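Local coordinates for protein TBC1 domain family member 22A (Homo sapiens, PDB 2QFZ) that probably acts as a GTPase-activating protein for Rab-family GTPases through its TBC domain, the part of the protein described here, at residues P113-S116 / L120-Q123; E128-I133 / D152-F157. All coordinates share one frame; numbering follows the deposited sequence.

Interaction 1 of 2, residues P113-S116 / L120-Q123; sequences PRMS and LILQ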
ATOM      1  N   PRO A 113     -11.811   1.844 -14.240  1.00 42.57           N
ATOM      2  CA  PRO A 113     -11.554   1.280 -15.582  1.00 43.26           C
ATOM      3  C   PRO A 113     -10.191   1.516 -16.226  1.00 44.94           C
ATOM      4  O   PRO A 113      -9.775   0.694 -17.032  1.00 47.10           O
ATOM      5  CB  PRO A 113     -12.662   1.898 -16.420  1.00 44.45           C
ATOM      6  CG  PRO A 113     -13.811   1.940 -15.462  1.00 43.93           C
ATOM      7  CD  PRO A 113     -13.151   2.455 -14.194  1.00 43.96           C
ATOM      8  N   ARG A 114      -9.495   2.585 -15.867  1.00 45.94           N
ATOM      9  CA  ARG A 114      -8.208   2.917 -16.493  1.00 49.61           C
ATOM     10  C   ARG A 114      -7.019   2.793 -15.536  1.00 48.02           C
ATOM     11  O   ARG A 114      -5.931   3.315 -15.831  1.00 47.88           O
ATOM     12  CB  ARG A 114      -8.199   4.360 -17.054  1.00 52.89           C
ATOM     13  CG  ARG A 114      -9.559   5.034 -17.383  1.00 54.87           C
ATOM     14  CD  ARG A 114      -9.460   6.582 -17.239  1.00 56.18           C
ATOM     15  NE  ARG A 114      -8.809   6.942 -15.977  1.00 58.56           N
ATOM     16  CZ  ARG A 114      -8.594   8.185 -15.538  1.00 59.87           C
ATOM     17  NH1 ARG A 114      -7.957   8.351 -14.363  1.00 57.71           N
ATOM     18  NH2 ARG A 114      -9.012   9.254 -16.238  1.00 58.95           N
ATOM     19  N   MET A 115      -7.202   2.133 -14.391  1.00 44.40           N
ATOM     20  CA  MET A 115      -6.098   1.994 -13.433  1.00 40.71           C
ATOM     21  C   MET A 115      -5.261   0.737 -13.747  1.00 41.07           C
ATOM     22  O   MET A 115      -5.630  -0.083 -14.585  1.00 37.86           O
ATOM     23  CB  MET A 115      -6.616   2.013 -11.974  1.00 38.98           C
ATOM     24  CG  MET A 115      -7.169   0.715 -11.465  1.00 36.98           C
ATOM     25  SD  MET A 115      -8.034   0.893  -9.890  1.00 34.15           S
ATOM     26  CE  MET A 115      -6.715   0.464  -8.744  1.00 36.37           C
ATOM     27  N   SER A 116      -4.121   0.621 -13.074  1.00 42.31           N
ATOM     28  CA  SER A 116      -3.181  -0.469 -13.281  1.00 45.22           C
ATOM     29  C   SER A 116      -3.314  -1.483 -12.130  1.00 46.05           C
ATOM     30  O   SER A 116      -3.719  -1.104 -11.026  1.00 47.58           O
ATOM     31  CB  SER A 116      -1.753   0.113 -13.379  1.00 48.18           C
ATOM     32  OG  SER A 116      -0.776  -0.776 -12.860  1.00 50.58           O
ATOM     33  N   LEU A 120      -5.774  -7.402 -14.825  1.00 36.81           N
ATOM     34  CA  LEU A 120      -6.650  -7.704 -13.687  1.00 38.09           C
ATOM     35  C   LEU A 120      -7.943  -6.871 -13.728  1.00 36.08           C
ATOM     36  O   LEU A 120      -9.054  -7.416 -13.679  1.00 29.98           O
ATOM     37  CB  LEU A 120      -5.869  -7.453 -12.386  1.00 39.39           C
ATOM     38  CG  LEU A 120      -6.525  -7.705 -11.043  1.00 40.19           C
ATOM     39  CD1 LEU A 120      -6.727  -9.182 -10.788  1.00 40.96           C
ATOM     40  CD2 LEU A 120      -5.644  -7.056  -9.994  1.00 39.09           C
ATOM     41  N   ILE A 121      -7.781  -5.551 -13.850  1.00 38.21           N
ATOM     42  CA  ILE A 121      -8.887  -4.598 -13.782  1.00 40.07           C
ATOM     43  C   ILE A 121      -9.895  -4.810 -14.894  1.00 42.79           C
ATOM     44  O   ILE A 121     -11.100  -4.620 -14.694  1.00 44.04           O
ATOM     45  CB  ILE A 121      -8.391  -3.097 -13.861  1.00 42.00           C
ATOM     46  CG1 ILE A 121      -7.465  -2.750 -12.695  1.00 42.97           C
ATOM     47  CG2 ILE A 121      -9.571  -2.127 -13.851  1.00 44.52           C
ATOM     48  CD1 ILE A 121      -8.160  -2.764 -11.338  1.00 43.39           C
ATOM     49  N   LEU A 122      -9.413  -5.193 -16.072  1.00 44.38           N
ATOM     50  CA  LEU A 122     -10.294  -5.381 -17.212  1.00 48.20           C
ATOM     51  C   LEU A 122     -11.201  -6.610 -17.042  1.00 47.10           C
ATOM     52  O   LEU A 122     -12.214  -6.710 -17.724  1.00 46.48           O
ATOM     53  CB  LEU A 122      -9.484  -5.477 -18.509  1.00 52.47           C
ATOM     54  CG  LEU A 122      -8.887  -4.142 -18.976  1.00 54.57           C
ATOM     55  CD1 LEU A 122      -7.941  -4.369 -20.148  1.00 58.63           C
ATOM     56  CD2 LEU A 122     -10.009  -3.150 -19.338  1.00 55.79           C
ATOM     57  N   GLN A 123     -10.846  -7.531 -16.139  1.00 44.67           N
ATOM     58  CA  GLN A 123     -11.754  -8.630 -15.786  1.00 44.76           C
ATOM     59  C   GLN A 123     -12.988  -8.010 -15.126  1.00 46.17           C
ATOM     60  O   GLN A 123     -12.855  -7.321 -14.126  1.00 47.65           O
ATOM     61  CB  GLN A 123     -11.072  -9.649 -14.887  1.00 44.09           C
ATOM     62  CG  GLN A 123      -9.896 -10.373 -15.573  1.00 44.24           C
ATOM     63  CD  GLN A 123      -9.197 -11.377 -14.671  1.00 45.70           C
ATOM     64  OE1 GLN A 123      -9.840 -12.082 -13.900  1.00 48.80           O
ATOM     65  NE2 GLN A 123      -7.871 -11.455 -14.774  1.00 47.17           N
TER
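Met115 and Ile121 carry this contact, and their side chains run across each other at about a right angle. The CG methylene of Met115 lies 3.6 Å from CD1 of Ile121, while its SD is 3.9 Å from the same methyl, so CD1 packs against the middle of the thioether chain. Two torsions account for this: CG of Met115 sits between its own backbone N and carbonyl carbon (chi1 81°), which puts it against CD1, and the extended chi2 (-169°) carries SD on past that methyl. Ile121 points its CB toward the loop and brings CG1 as well as CD1 into play, with CG1 3.7 Å from the carbonyl O of Met115. Fringe contacts are looser: Pro113 O is 4.3 Å from CG2 of Ile121 and 4.5 Å from CD2 of Leu122. No hydrogen bond spans the two segments; the contact is small, 181 Å², and made by van der Waals packing, joining a loop to the short helix that follows it in the all-helical TBC domain. Segment 113-116 lies in the loop between helices 102-111 and 118-121; Met115 also reaches Asn151 on helix 150-162, and Ile121 touches Thr127 on helix 124-140.

Interaction 2 of 2, residues E128-I133 / D152-F157; sequences EIFERI and DLVTPF
The axes of helix segments 128-133 and 152-157 approach to 10.5 Å at 121°, and Phe130 and Val154 are the nearest CA pair, 7.1 Å apart. This is helix-helix packing in the interior of the all-alpha TBC fold, with all four touching residues buried. The CG1 methyl of Val154 stands almost squarely over the Phe130 ring, 3.8 Å from its centroid and 6° off the normal, a CH-pi contact. Near-equal distances confirm the centring: CG1 is 4.1 Å from ring atom CG and 3.9 Å from CZ. Val154 places that methyl there by setting CG1 opposite its backbone N (chi1 178°). The methyl is shared, because CD1 of Ile133, one turn after Phe130, also packs on it at 4.1 Å. Phe158 meets the Phe130 ring edge-to-face, and Met195 of helix 181-200 touches Val154. Replacing Phe130 by an alanine would probably leave Val154 CG1 without its aromatic platform and open a gap between the two helices. No hydrogen bond links the segments; at the rim of the ring, in its plane, the Thr155 hydroxyl OG1 lies 3.5 Å from CE2 of Phe130.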
ATOM      1  N   GLU A 128     -16.151  -4.289 -10.805  1.00 30.54           N
ATOM      2  CA  GLU A 128     -17.313  -4.110  -9.939  1.00 29.35           C
ATOM      3  C   GLU A 128     -16.974  -4.205  -8.448  1.00 24.77           C
ATOM      4  O   GLU A 128     -17.532  -3.493  -7.668  1.00 20.92           O
ATOM      5  CB  GLU A 128     -18.397  -5.183 -10.245  1.00 29.70           C
ATOM      6  N   ILE A 129     -16.106  -5.141  -8.065  1.00 27.70           N
ATOM      7  CA  ILE A 129     -15.732  -5.297  -6.659  1.00 26.02           C
ATOM      8  C   ILE A 129     -15.023  -4.020  -6.229  1.00 25.95           C
ATOM      9  O   ILE A 129     -15.323  -3.450  -5.193  1.00 22.79           O
ATOM     10  CB  ILE A 129     -14.789  -6.487  -6.437  1.00 25.49           C
ATOM     11  CG1 ILE A 129     -15.516  -7.792  -6.652  1.00 24.56           C
ATOM     12  CG2 ILE A 129     -14.182  -6.429  -5.022  1.00 27.45           C
ATOM     13  CD1 ILE A 129     -14.544  -9.008  -6.785  1.00 26.84           C
ATOM     14  N   PHE A 130     -14.068  -3.586  -7.052  1.00 29.10           N
ATOM     15  CA  PHE A 130     -13.238  -2.395  -6.747  1.00 26.76           C
ATOM     16  C   PHE A 130     -14.086  -1.178  -6.524  1.00 25.63           C
ATOM     17  O   PHE A 130     -13.878  -0.485  -5.532  1.00 27.24           O
ATOM     18  CB  PHE A 130     -12.193  -2.144  -7.863  1.00 26.34           C
ATOM     19  CG  PHE A 130     -10.887  -2.913  -7.674  1.00 27.36           C
ATOM     20  CD1 PHE A 130     -10.887  -4.261  -7.400  1.00 28.40           C
ATOM     21  CD2 PHE A 130      -9.656  -2.270  -7.779  1.00 29.60           C
ATOM     22  CE1 PHE A 130      -9.695  -4.964  -7.233  1.00 26.69           C
ATOM     23  CE2 PHE A 130      -8.473  -2.965  -7.613  1.00 30.98           C
ATOM     24  CZ  PHE A 130      -8.501  -4.320  -7.339  1.00 28.98           C
ATOM     25  N   GLU A 131     -15.043  -0.919  -7.440  1.00 23.16           N
ATOM     26  CA  GLU A 131     -15.998   0.228  -7.325  1.00 28.88           C
ATOM     27  C   GLU A 131     -16.854   0.182  -6.077  1.00 26.87           C
ATOM     28  O   GLU A 131     -17.123   1.216  -5.423  1.00 25.18           O
ATOM     29  CB  GLU A 131     -16.948   0.282  -8.566  1.00 32.50           C
ATOM     30  CG  GLU A 131     -16.257   0.713  -9.831  1.00 31.88           C
ATOM     31  CD  GLU A 131     -17.129   0.656 -11.079  1.00 39.07           C
ATOM     32  OE1 GLU A 131     -18.345   0.394 -10.958  1.00 43.49           O
ATOM     33  OE2 GLU A 131     -16.576   0.885 -12.199  1.00 46.08           O
ATOM     34  N   ARG A 132     -17.315  -1.023  -5.750  1.00 26.92           N
ATOM     35  CA  ARG A 132     -18.167  -1.197  -4.593  1.00 28.08           C
ATOM     36  C   ARG A 132     -17.424  -0.978  -3.292  1.00 23.72           C
ATOM     37  O   ARG A 132     -17.933  -0.299  -2.385  1.00 31.29           O
ATOM     38  CB  ARG A 132     -18.807  -2.583  -4.622  1.00 30.47           C
ATOM     39  CG  ARG A 132     -19.952  -2.704  -3.664  1.00 31.74           C
ATOM     40  CD  ARG A 132     -20.824  -3.860  -4.011  1.00 34.35           C
ATOM     41  NE  ARG A 132     -20.035  -5.035  -4.363  1.00 32.42           N
ATOM     42  CZ  ARG A 132     -20.509  -6.134  -4.922  1.00 39.21           C
ATOM     43  NH1 ARG A 132     -21.823  -6.262  -5.193  1.00 41.57           N
ATOM     44  NH2 ARG A 132     -19.669  -7.141  -5.177  1.00 39.66           N
ATOM     45  N   ILE A 133     -16.229  -1.559  -3.157  1.00 26.60           N
ATOM     46  CA  ILE A 133     -15.375  -1.305  -1.949  1.00 23.60           C
ATOM     47  C   ILE A 133     -15.111   0.197  -1.771  1.00 21.48           C
ATOM     48  O   ILE A 133     -15.257   0.753  -0.670  1.00 22.22           O
ATOM     49  CB  ILE A 133     -13.998  -2.041  -2.035  1.00 22.72           C
ATOM     50  CG1 ILE A 133     -14.161  -3.549  -1.831  1.00 19.29           C
ATOM     51  CG2 ILE A 133     -12.986  -1.494  -0.973  1.00 18.62           C
ATOM     52  CD1 ILE A 133     -12.892  -4.366  -2.214  1.00 21.40           C
ATOM     53  N   ASP A 152      -5.859   2.739  -5.753  1.00 24.16           N
ATOM     54  CA  ASP A 152      -4.638   1.896  -5.796  1.00 23.90           C
ATOM     55  C   ASP A 152      -4.422   1.064  -4.507  1.00 21.82           C
ATOM     56  O   ASP A 152      -3.931  -0.084  -4.541  1.00 20.51           O
ATOM     57  CB  ASP A 152      -3.375   2.765  -5.988  1.00 25.51           C
ATOM     58  CG  ASP A 152      -2.987   2.979  -7.458  1.00 30.53           C
ATOM     59  OD1 ASP A 152      -3.428   2.207  -8.351  1.00 35.80           O
ATOM     60  OD2 ASP A 152      -2.185   3.923  -7.705  1.00 30.15           O
ATOM     61  N   LEU A 153      -4.768   1.630  -3.376  1.00 18.36           N
ATOM     62  CA  LEU A 153      -4.554   0.921  -2.118  1.00 20.52           C
ATOM     63  C   LEU A 153      -5.433  -0.337  -1.979  1.00 19.57           C
ATOM     64  O   LEU A 153      -5.159  -1.184  -1.130  1.00 24.53           O
ATOM     65  CB  LEU A 153      -4.708   1.874  -0.929  1.00 20.87           C
ATOM     66  CG  LEU A 153      -3.944   3.191  -1.045  1.00 21.34           C
ATOM     67  CD1 LEU A 153      -4.141   3.992   0.193  1.00 27.06           C
ATOM     68  CD2 LEU A 153      -2.496   3.041  -1.326  1.00 22.30           C
ATOM     69  N   VAL A 154      -6.458  -0.483  -2.831  1.00 19.96           N
ATOM     70  CA  VAL A 154      -7.278  -1.701  -2.862  1.00 19.52           C
ATOM     71  C   VAL A 154      -6.473  -2.888  -3.414  1.00 20.43           C
ATOM     72  O   VAL A 154      -6.609  -4.005  -2.945  1.00 20.41           O
ATOM     73  CB  VAL A 154      -8.568  -1.533  -3.760  1.00 23.01           C
ATOM     74  CG1 VAL A 154      -9.388  -2.862  -3.816  1.00 23.70           C
ATOM     75  CG2 VAL A 154      -9.449  -0.384  -3.281  1.00 19.89           C
ATOM     76  N   THR A 155      -5.650  -2.633  -4.431  1.00 18.92           N
ATOM     77  CA  THR A 155      -5.043  -3.714  -5.251  1.00 20.56           C
ATOM     78  C   THR A 155      -4.144  -4.717  -4.502  1.00 20.43           C
ATOM     79  O   THR A 155      -4.252  -5.908  -4.725  1.00 18.73           O
ATOM     80  CB  THR A 155      -4.288  -3.108  -6.481  1.00 22.46           C
ATOM     81  OG1 THR A 155      -5.140  -2.139  -7.108  1.00 21.74           O
ATOM     82  CG2 THR A 155      -3.858  -4.180  -7.490  1.00 20.56           C
ATOM     83  N   PRO A 156      -3.229  -4.249  -3.628  1.00 16.84           N
ATOM     84  CA  PRO A 156      -2.425  -5.249  -2.961  1.00 17.91           C
ATOM     85  C   PRO A 156      -3.206  -6.204  -2.029  1.00 16.10           C
ATOM     86  O   PRO A 156      -2.945  -7.398  -2.017  1.00 19.75           O
ATOM     87  CB  PRO A 156      -1.418  -4.403  -2.191  1.00 16.43           C
ATOM     88  CG  PRO A 156      -1.426  -3.103  -2.940  1.00 14.53           C
ATOM     89  CD  PRO A 156      -2.801  -2.897  -3.259  1.00 16.59           C
ATOM     90  N   PHE A 157      -4.153  -5.694  -1.263  1.00 16.50           N
ATOM     91  CA  PHE A 157      -4.979  -6.577  -0.434  1.00 15.61           C
ATOM     92  C   PHE A 157      -5.745  -7.614  -1.321  1.00 17.24           C
ATOM     93  O   PHE A 157      -5.761  -8.798  -1.054  1.00 14.06           O
ATOM     94  CB  PHE A 157      -5.922  -5.730   0.411  1.00 16.24           C
ATOM     95  CG  PHE A 157      -5.224  -4.873   1.412  1.00 13.40           C
ATOM     96  CD1 PHE A 157      -4.580  -5.450   2.488  1.00 14.24           C
ATOM     97  CD2 PHE A 157      -5.198  -3.507   1.286  1.00 17.61           C
ATOM     98  CE1 PHE A 157      -3.933  -4.675   3.449  1.00 16.52           C
ATOM     99  CE2 PHE A 157      -4.538  -2.719   2.248  1.00 17.77           C
ATOM    100  CZ  PHE A 157      -3.925  -3.310   3.328  1.00 19.38           C
TER

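Overall arrangement
Interactions 1 and 2 adjoin, their centres about 10 Å apart. Interaction 1 is partly buried, about 17 Å from the chain centre, and joins a loop to a short helix; interaction 2 is wholly buried, about 12 Å from that centre, and joins two longer helices. Their segments share no helix, though helices 118-121 and 124-140 follow each other in the chain. Neither has hydrogen bonds between its segments, but the first packs thioether on aliphatic and the second methyl on aromatic. They touch by packing: Ile121 CD1 lies 3.7 Å from Phe130 CE2 on helix 124-140, and Met115, which also meets Phe130, brings CE to 3.5 Å from Thr155 OG1 on helix 150-162. Nearby, Asp152 pairs with Arg256 in a salt bridge.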